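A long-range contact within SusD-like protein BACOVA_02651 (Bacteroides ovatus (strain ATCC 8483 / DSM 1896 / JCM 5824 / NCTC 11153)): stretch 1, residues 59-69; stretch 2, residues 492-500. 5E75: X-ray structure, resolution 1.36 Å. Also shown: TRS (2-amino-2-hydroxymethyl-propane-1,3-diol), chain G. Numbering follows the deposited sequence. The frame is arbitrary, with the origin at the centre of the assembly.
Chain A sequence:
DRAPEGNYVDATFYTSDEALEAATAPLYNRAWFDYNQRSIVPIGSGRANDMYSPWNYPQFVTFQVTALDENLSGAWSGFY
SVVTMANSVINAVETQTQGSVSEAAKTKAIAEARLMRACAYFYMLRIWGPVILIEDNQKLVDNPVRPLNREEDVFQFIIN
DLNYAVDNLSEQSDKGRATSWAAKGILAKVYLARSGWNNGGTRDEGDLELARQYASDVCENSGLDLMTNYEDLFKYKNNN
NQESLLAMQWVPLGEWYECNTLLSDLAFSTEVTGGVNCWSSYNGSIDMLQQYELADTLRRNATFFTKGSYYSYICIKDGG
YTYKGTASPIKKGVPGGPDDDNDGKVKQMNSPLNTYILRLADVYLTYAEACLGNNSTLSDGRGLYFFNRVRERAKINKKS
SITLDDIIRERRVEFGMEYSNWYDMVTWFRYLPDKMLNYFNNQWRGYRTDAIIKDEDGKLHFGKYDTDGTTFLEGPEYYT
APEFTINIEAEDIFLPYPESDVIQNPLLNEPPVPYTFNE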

ATOM      1  N   GLN A  59       0.777   8.569  16.738  1.00 12.45           N
ATOM      2  CA  GLN A  59       2.203   8.351  16.932  1.00 12.48           C
ATOM      3  C   GLN A  59       2.898   7.841  15.669  1.00 11.35           C
ATOM      4  O   GLN A  59       4.091   8.056  15.504  1.00 10.87           O
ATOM      5  N   PHE A  60       2.166   7.158  14.796  1.00 10.77           N
ATOM      6  CA  PHE A  60       2.750   6.703  13.545  1.00 11.56           C
ATOM      7  C   PHE A  60       3.070   7.854  12.608  1.00 11.72           C
ATOM      8  O   PHE A  60       4.048   7.811  11.856  1.00 12.07           O
ATOM      9  N   VAL A  61       2.258   8.902  12.679  1.00 11.00           N
ATOM     10  CA  VAL A  61       2.430  10.095  11.866  1.00 11.49           C
ATOM     11  C   VAL A  61       3.526  11.003  12.432  1.00 11.02           C
ATOM     12  O   VAL A  61       4.272  11.646  11.691  1.00 11.66           O
ATOM     13  N   THR A  62       3.604  11.082  13.758  1.00 12.93           N
ATOM     14  CA  THR A  62       4.515  12.017  14.406  1.00 10.90           C
ATOM     15  C   THR A  62       5.837  11.388  14.858  1.00 13.65           C
ATOM     16  O   THR A  62       6.678  12.051  15.452  1.00 15.03           O
ATOM     17  N   PHE A  63       6.032  10.113  14.539  1.00 11.03           N
ATOM     18  CA  PHE A  63       7.265   9.390  14.862  1.00 11.29           C
ATOM     19  C   PHE A  63       7.500   9.244  16.364  1.00 13.98           C
ATOM     20  O   PHE A  63       8.590   9.517  16.876  1.00 14.62           O
ATOM     21  N   GLN A  64       6.466   8.790  17.061  1.00 12.56           N
ATOM     22  CA  GLN A  64       6.559   8.543  18.493  1.00 13.22           C
ATOM     23  C   GLN A  64       6.041   7.152  18.874  1.00 12.36           C
ATOM     24  O   GLN A  64       5.527   6.940  19.963  1.00 14.10           O
ATOM     25  N   VAL A  65       6.217   6.190  17.977  1.00 12.25           N
ATOM     26  CA  VAL A  65       5.761   4.825  18.223  1.00 13.36           C
ATOM     27  C   VAL A  65       6.641   4.123  19.261  1.00 13.27           C
ATOM     28  O   VAL A  65       7.861   4.262  19.248  1.00 14.52           O
ATOM     29  N   THR A  66       6.006   3.391  20.172  1.00 13.38           N
ATOM     30  CA  THR A  66       6.731   2.583  21.150  1.00 14.73           C
ATOM     31  C   THR A  66       6.670   1.114  20.757  1.00 13.86           C
ATOM     32  O   THR A  66       5.814   0.689  19.979  1.00 14.19           O
ATOM     33  N   ALA A  67       7.593   0.333  21.305  1.00 16.24           N
ATOM     34  CA  ALA A  67       7.689  -1.088  20.987  1.00 14.98           C
ATOM     35  C   ALA A  67       6.471  -1.896  21.417  1.00 16.17           C
ATOM     36  O   ALA A  67       6.271  -3.006  20.908  1.00 15.64           O
ATOM     37  N   LEU A  68       5.664  -1.358  22.333  1.00 16.57           N
ATOM     38  CA  LEU A  68       4.452  -2.046  22.794  1.00 15.85           C
ATOM     39  C   LEU A  68       3.240  -1.880  21.876  1.00 14.75           C
ATOM     40  O   LEU A  68       2.209  -2.515  22.080  1.00 17.87           O
ATOM     41  N   ASP A  69       3.361  -1.036  20.862  1.00 15.38           N
ATOM     42  CA  ASP A  69       2.234  -0.721  20.001  1.00 14.78           C
ATOM     43  C   ASP A  69       1.619  -1.973  19.351  1.00 14.49           C
ATOM     44  O   ASP A  69       2.318  -2.795  18.733  1.00 14.05           O
ATOM     45  N   ASP A 492      14.610   7.318  13.622  1.00 11.38           N
ATOM     46  CA  ASP A 492      13.158   7.260  13.751  1.00 10.02           C
ATOM     47  C   ASP A 492      12.451   6.489  12.645  1.00 10.57           C
ATOM     48  O   ASP A 492      11.294   6.094  12.806  1.00 11.60           O
ATOM     49  N   ILE A 493      13.128   6.273  11.532  1.00 10.18           N
ATOM     50  CA  ILE A 493      12.422   5.847  10.328  1.00  9.52           C
ATOM     51  C   ILE A 493      11.952   4.398  10.392  1.00  9.48           C
ATOM     52  O   ILE A 493      10.762   4.136  10.194  1.00  9.86           O
ATOM     53  N   PHE A 494      12.868   3.474  10.662  1.00  8.79           N
ATOM     54  CA  PHE A 494      12.506   2.074  10.817  1.00  9.27           C
ATOM     55  C   PHE A 494      11.905   1.863  12.198  1.00 11.29           C
ATOM     56  O   PHE A 494      12.364   2.435  13.192  1.00 13.36           O
ATOM     57  N   LEU A 495      10.846   1.064  12.253  1.00 10.61           N
ATOM     58  CA  LEU A 495      10.106   0.826  13.485  1.00 11.82           C
ATOM     59  C   LEU A 495      10.780  -0.225  14.365  1.00 11.26           C
ATOM     60  O   LEU A 495      11.534  -1.045  13.882  1.00 11.95           O
ATOM     61  N   PRO A 496      10.529  -0.180  15.684  1.00 12.09           N
ATOM     62  CA  PRO A 496      11.123  -1.163  16.589  1.00 13.21           C
ATOM     63  C   PRO A 496      10.467  -2.527  16.429  1.00 11.84           C
ATOM     64  O   PRO A 496       9.317  -2.622  15.991  1.00 10.98           O
ATOM     65  N   TYR A 497      11.203  -3.584  16.765  1.00 12.13           N
ATOM     66  CA  TYR A 497      10.624  -4.928  16.795  1.00 11.39           C
ATOM     67  C   TYR A 497       9.581  -4.962  17.906  1.00 14.32           C
ATOM     68  O   TYR A 497       9.733  -4.278  18.916  1.00 14.27           O
ATOM     69  N   PRO A 498       8.500  -5.727  17.715  1.00 12.80           N
ATOM     70  CA  PRO A 498       7.433  -5.698  18.720  1.00 13.45           C
ATOM     71  C   PRO A 498       7.916  -6.279  20.041  1.00 14.56           C
ATOM     72  O   PRO A 498       8.558  -7.324  20.039  1.00 14.33           O
ATOM     73  N   GLU A 499       7.614  -5.617  21.149  1.00 14.91           N
ATOM     74  CA  GLU A 499       8.179  -5.985  22.444  1.00 16.56           C
ATOM     75  C   GLU A 499       7.895  -7.432  22.821  1.00 14.93           C
ATOM     76  O   GLU A 499       8.791  -8.120  23.299  1.00 17.36           O
ATOM     77  N   SER A 500       6.675  -7.903  22.578  1.00 16.66           N
ATOM     78  CA  SER A 500       6.322  -9.268  22.952  1.00 17.99           C
ATOM     79  C   SER A 500       7.159 -10.287  22.177  1.00 19.01           C
ATOM     80  O   SER A 500       7.529 -11.335  22.712  1.00 19.33           O
TER

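What does Ala67 contribute with so small a side chain? The other stretch covers more of Ala67, backbone included, than of any other residue here, 80 Å². Its CB points toward that stretch and lies 4.2 Å from Pro496 CB and 3.8 Å from Tyr497 O. The backbones are close here, with Ala67 CA 5.1 Å from Glu499 CA, and Glu499 N donates a hydrogen bond to Ala67 O at 2.9 Å, nearly straight at 162°.

How does Phe63 fill its end of the contact? Positive phi follows the helix, and the side chain, chi1 m, points toward stretch 2. The ring edge meets Asp492 O, 3.6 Å from CD1 of Phe63, while Phe63 CE1 touches Ile493 CD1 at 3.9 Å. Ile493 (m, m) starts away, but its end comes nearer.

What lies between these ends? Leu495 (m, t) points in; its CD2 sits 3.8 Å from Val65 CB, and its CD1 meets the edge of the Phe60 ring, 4.1 Å from CE2. Val65 is t, Phe60 m.

What do Glu499 and the bound group add? Glu499, t, t, points in, and its OE2 only packs against Leu68 CD2 at 3.8 Å, with no hydrogen bond across the stretches from its carboxylate. A bound TRS, probably from the crystallisation liquor, bridges the stretches: its O3 donates to Phe494 O at 2.7 Å, and its O1 hydrogen-bonds Val65 O, also at 2.7 Å, though that oxygen is less surely placed.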

ATOM      1  CB  GLN A  59       2.480   7.395  18.101  1.00 13.36           C
ATOM      2  CG  GLN A  59       1.868   6.009  17.969  1.00 14.70           C
ATOM      3  CD  GLN A  59       0.447   5.910  18.501  1.00 16.75           C
ATOM      4  OE1 GLN A  59      -0.227   6.917  18.708  1.00 15.02           O
ATOM      5  NE2 GLN A  59      -0.009   4.684  18.734  1.00 21.98           N
ATOM      6  CB  PHE A  60       1.859   5.653  12.865  1.00 11.24           C
ATOM      7  CG  PHE A  60       1.991   4.310  13.484  1.00 10.74           C
ATOM      8  CD1 PHE A  60       1.303   4.009  14.638  1.00 10.98           C
ATOM      9  CD2 PHE A  60       2.874   3.366  12.960  1.00 12.60           C
ATOM     10  CE1 PHE A  60       1.459   2.787  15.244  1.00 14.26           C
ATOM     11  CE2 PHE A  60       3.031   2.140  13.565  1.00 11.96           C
ATOM     12  CZ  PHE A  60       2.329   1.852  14.698  1.00 11.44           C
ATOM     13  CB  VAL A  61       1.118  10.904  11.756  1.00 11.64           C
ATOM     14  CG1 VAL A  61       1.272  12.039  10.735  1.00 15.05           C
ATOM     15  CG2 VAL A  61      -0.045  10.009  11.371  1.00 14.78           C
ATOM     16  CB  THR A  62       3.833  12.698  15.603  1.00 15.91           C
ATOM     17  OG1 THR A  62       3.552  11.713  16.606  1.00 16.28           O
ATOM     18  CG2 THR A  62       2.536  13.361  15.169  1.00 16.83           C
ATOM     19  CB  PHE A  63       8.485   9.992  14.148  1.00 12.64           C
ATOM     20  CG  PHE A  63       8.450   9.817  12.661  1.00 11.20           C
ATOM     21  CD1 PHE A  63       8.959   8.668  12.077  1.00 11.28           C
ATOM     22  CD2 PHE A  63       7.885  10.777  11.850  1.00 11.13           C
ATOM     23  CE1 PHE A  63       8.911   8.485  10.714  1.00 12.19           C
ATOM     24  CE2 PHE A  63       7.842  10.622  10.474  1.00 11.15           C
ATOM     25  CZ  PHE A  63       8.347   9.463   9.901  1.00 13.01           C
ATOM     26  CB  GLN A  64       5.808   9.632  19.248  1.00 15.38           C
ATOM     27  CG  GLN A  64       6.370  11.026  18.996  1.00 19.02           C
ATOM     28  CD  GLN A  64       5.506  12.114  19.579  1.00 25.46           C
ATOM     29  OE1 GLN A  64       4.623  12.641  18.912  1.00 25.63           O
ATOM     30  NE2 GLN A  64       5.756  12.456  20.837  1.00 31.18           N
ATOM     31  CB  VAL A  65       5.755   4.001  16.922  1.00 11.04           C
ATOM     32  CG1 VAL A  65       5.223   2.578  17.171  1.00 13.98           C
ATOM     33  CG2 VAL A  65       4.922   4.680  15.864  1.00 12.58           C
ATOM     34  CB  THR A  66       6.159   2.713  22.566  1.00 18.34           C
ATOM     35  OG1 THR A  66       4.953   1.949  22.670  1.00 27.73           O
ATOM     36  CG2 THR A  66       5.873   4.161  22.918  1.00 22.48           C
ATOM     37  CB  ALA A  67       8.938  -1.674  21.602  1.00 16.14           C
ATOM     38  CB  LEU A  68       4.067  -1.560  24.195  1.00 22.02           C
ATOM     39  CG  LEU A  68       4.626  -2.354  25.374  1.00 28.44           C
ATOM     40  CD1 LEU A  68       4.196  -1.677  26.663  1.00 31.18           C
ATOM     41  CD2 LEU A  68       4.170  -3.826  25.368  1.00 31.51           C
ATOM     42  CB  ASP A  69       2.681   0.267  18.930  1.00 13.09           C
ATOM     43  CG  ASP A  69       1.534   0.997  18.302  1.00 16.91           C
ATOM     44  OD1 ASP A  69       0.803   0.378  17.507  1.00 15.77           O
ATOM     45  OD2 ASP A  69       1.374   2.210  18.596  1.00 15.71           O
ATOM     46  CB  ASP A 492      12.565   8.674  13.790  1.00 12.04           C
ATOM     47  CG  ASP A 492      12.982   9.449  15.025  1.00 14.42           C
ATOM     48  OD1 ASP A 492      12.597   9.036  16.134  1.00 14.05           O
ATOM     49  OD2 ASP A 492      13.680  10.485  14.887  1.00 14.38           O
ATOM     50  CB  ILE A 493      13.255   6.106   9.060  1.00 11.05           C
ATOM     51  CG1 ILE A 493      13.654   7.584   8.967  1.00 10.43           C
ATOM     52  CG2 ILE A 493      12.488   5.690   7.803  1.00 10.71           C
ATOM     53  CD1 ILE A 493      12.510   8.583   9.114  1.00 12.19           C
ATOM     54  CB  PHE A 494      13.724   1.194  10.556  1.00  9.45           C
ATOM     55  CG  PHE A 494      14.117   1.139   9.101  1.00  9.17           C
ATOM     56  CD1 PHE A 494      14.891   2.126   8.505  1.00 10.96           C
ATOM     57  CD2 PHE A 494      13.665   0.098   8.317  1.00 10.11           C
ATOM     58  CE1 PHE A 494      15.217   2.043   7.162  1.00 12.95           C
ATOM     59  CE2 PHE A 494      13.991   0.001   7.005  1.00 10.84           C
ATOM     60  CZ  PHE A 494      14.762   0.985   6.409  1.00 12.11           C
ATOM     61  CB  LEU A 495       8.680   0.405  13.129  1.00 13.19           C
ATOM     62  CG  LEU A 495       7.847   1.610  12.655  1.00 12.69           C
ATOM     63  CD1 LEU A 495       6.644   1.245  11.786  1.00 17.37           C
ATOM     64  CD2 LEU A 495       7.398   2.429  13.851  1.00 13.44           C
ATOM     65  CB  PRO A 496      10.839  -0.582  17.976  1.00 13.99           C
ATOM     66  CG  PRO A 496       9.660   0.275  17.801  1.00 14.28           C
ATOM     67  CD  PRO A 496       9.695   0.801  16.387  1.00 11.91           C
ATOM     68  CB  TYR A 497      11.720  -5.990  16.985  1.00 12.51           C
ATOM     69  CG  TYR A 497      12.695  -5.989  15.831  1.00 12.85           C
ATOM     70  CD1 TYR A 497      12.320  -6.474  14.587  1.00 12.28           C
ATOM     71  CD2 TYR A 497      13.956  -5.450  15.971  1.00 12.55           C
ATOM     72  CE1 TYR A 497      13.197  -6.450  13.511  1.00 11.78           C
ATOM     73  CE2 TYR A 497      14.835  -5.409  14.907  1.00 13.55           C
ATOM     74  CZ  TYR A 497      14.445  -5.897  13.679  1.00 10.94           C
ATOM     75  OH  TYR A 497      15.334  -5.826  12.635  1.00 12.27           O
ATOM     76  CB  PRO A 498       6.343  -6.594  18.107  1.00 14.46           C
ATOM     77  CG  PRO A 498       6.691  -6.725  16.646  1.00 16.01           C
ATOM     78  CD  PRO A 498       8.180  -6.616  16.583  1.00 13.48           C
ATOM     79  CB  GLU A 499       7.689  -5.047  23.555  1.00 18.85           C
ATOM     80  CG  GLU A 499       8.221  -5.441  24.938  1.00 25.83           C
ATOM     81  CD  GLU A 499       7.985  -4.387  26.001  1.00 36.95           C
ATOM     82  OE1 GLU A 499       8.342  -3.214  25.773  1.00 39.08           O
ATOM     83  OE2 GLU A 499       7.448  -4.739  27.071  1.00 44.88           O
ATOM     84  CB  SER A 500       4.828  -9.515  22.730  1.00 20.99           C
ATOM     85  OG  SER A 500       4.460  -9.283  21.379  1.00 26.85           O
TER
HETATM   86  C   TRS G 606      11.615   5.095  17.289  1.00 14.28           C
HETATM   87  C1  TRS G 606      10.447   4.472  18.028  1.00 28.90           C
HETATM   88  C2  TRS G 606      11.283   6.406  16.530  1.00 17.75           C
HETATM   89  C3  TRS G 606      12.265   4.178  16.289  1.00 27.80           C
HETATM   90  N   TRS G 606      12.530   5.589  18.314  1.00 35.46           N
HETATM   91  O1  TRS G 606       9.447   4.187  17.093  1.00 23.88           O
HETATM   92  O2  TRS G 606      10.558   7.337  17.229  1.00 27.88           O
HETATM   93  O3  TRS G 606      11.507   4.129  15.076  1.00 21.92           O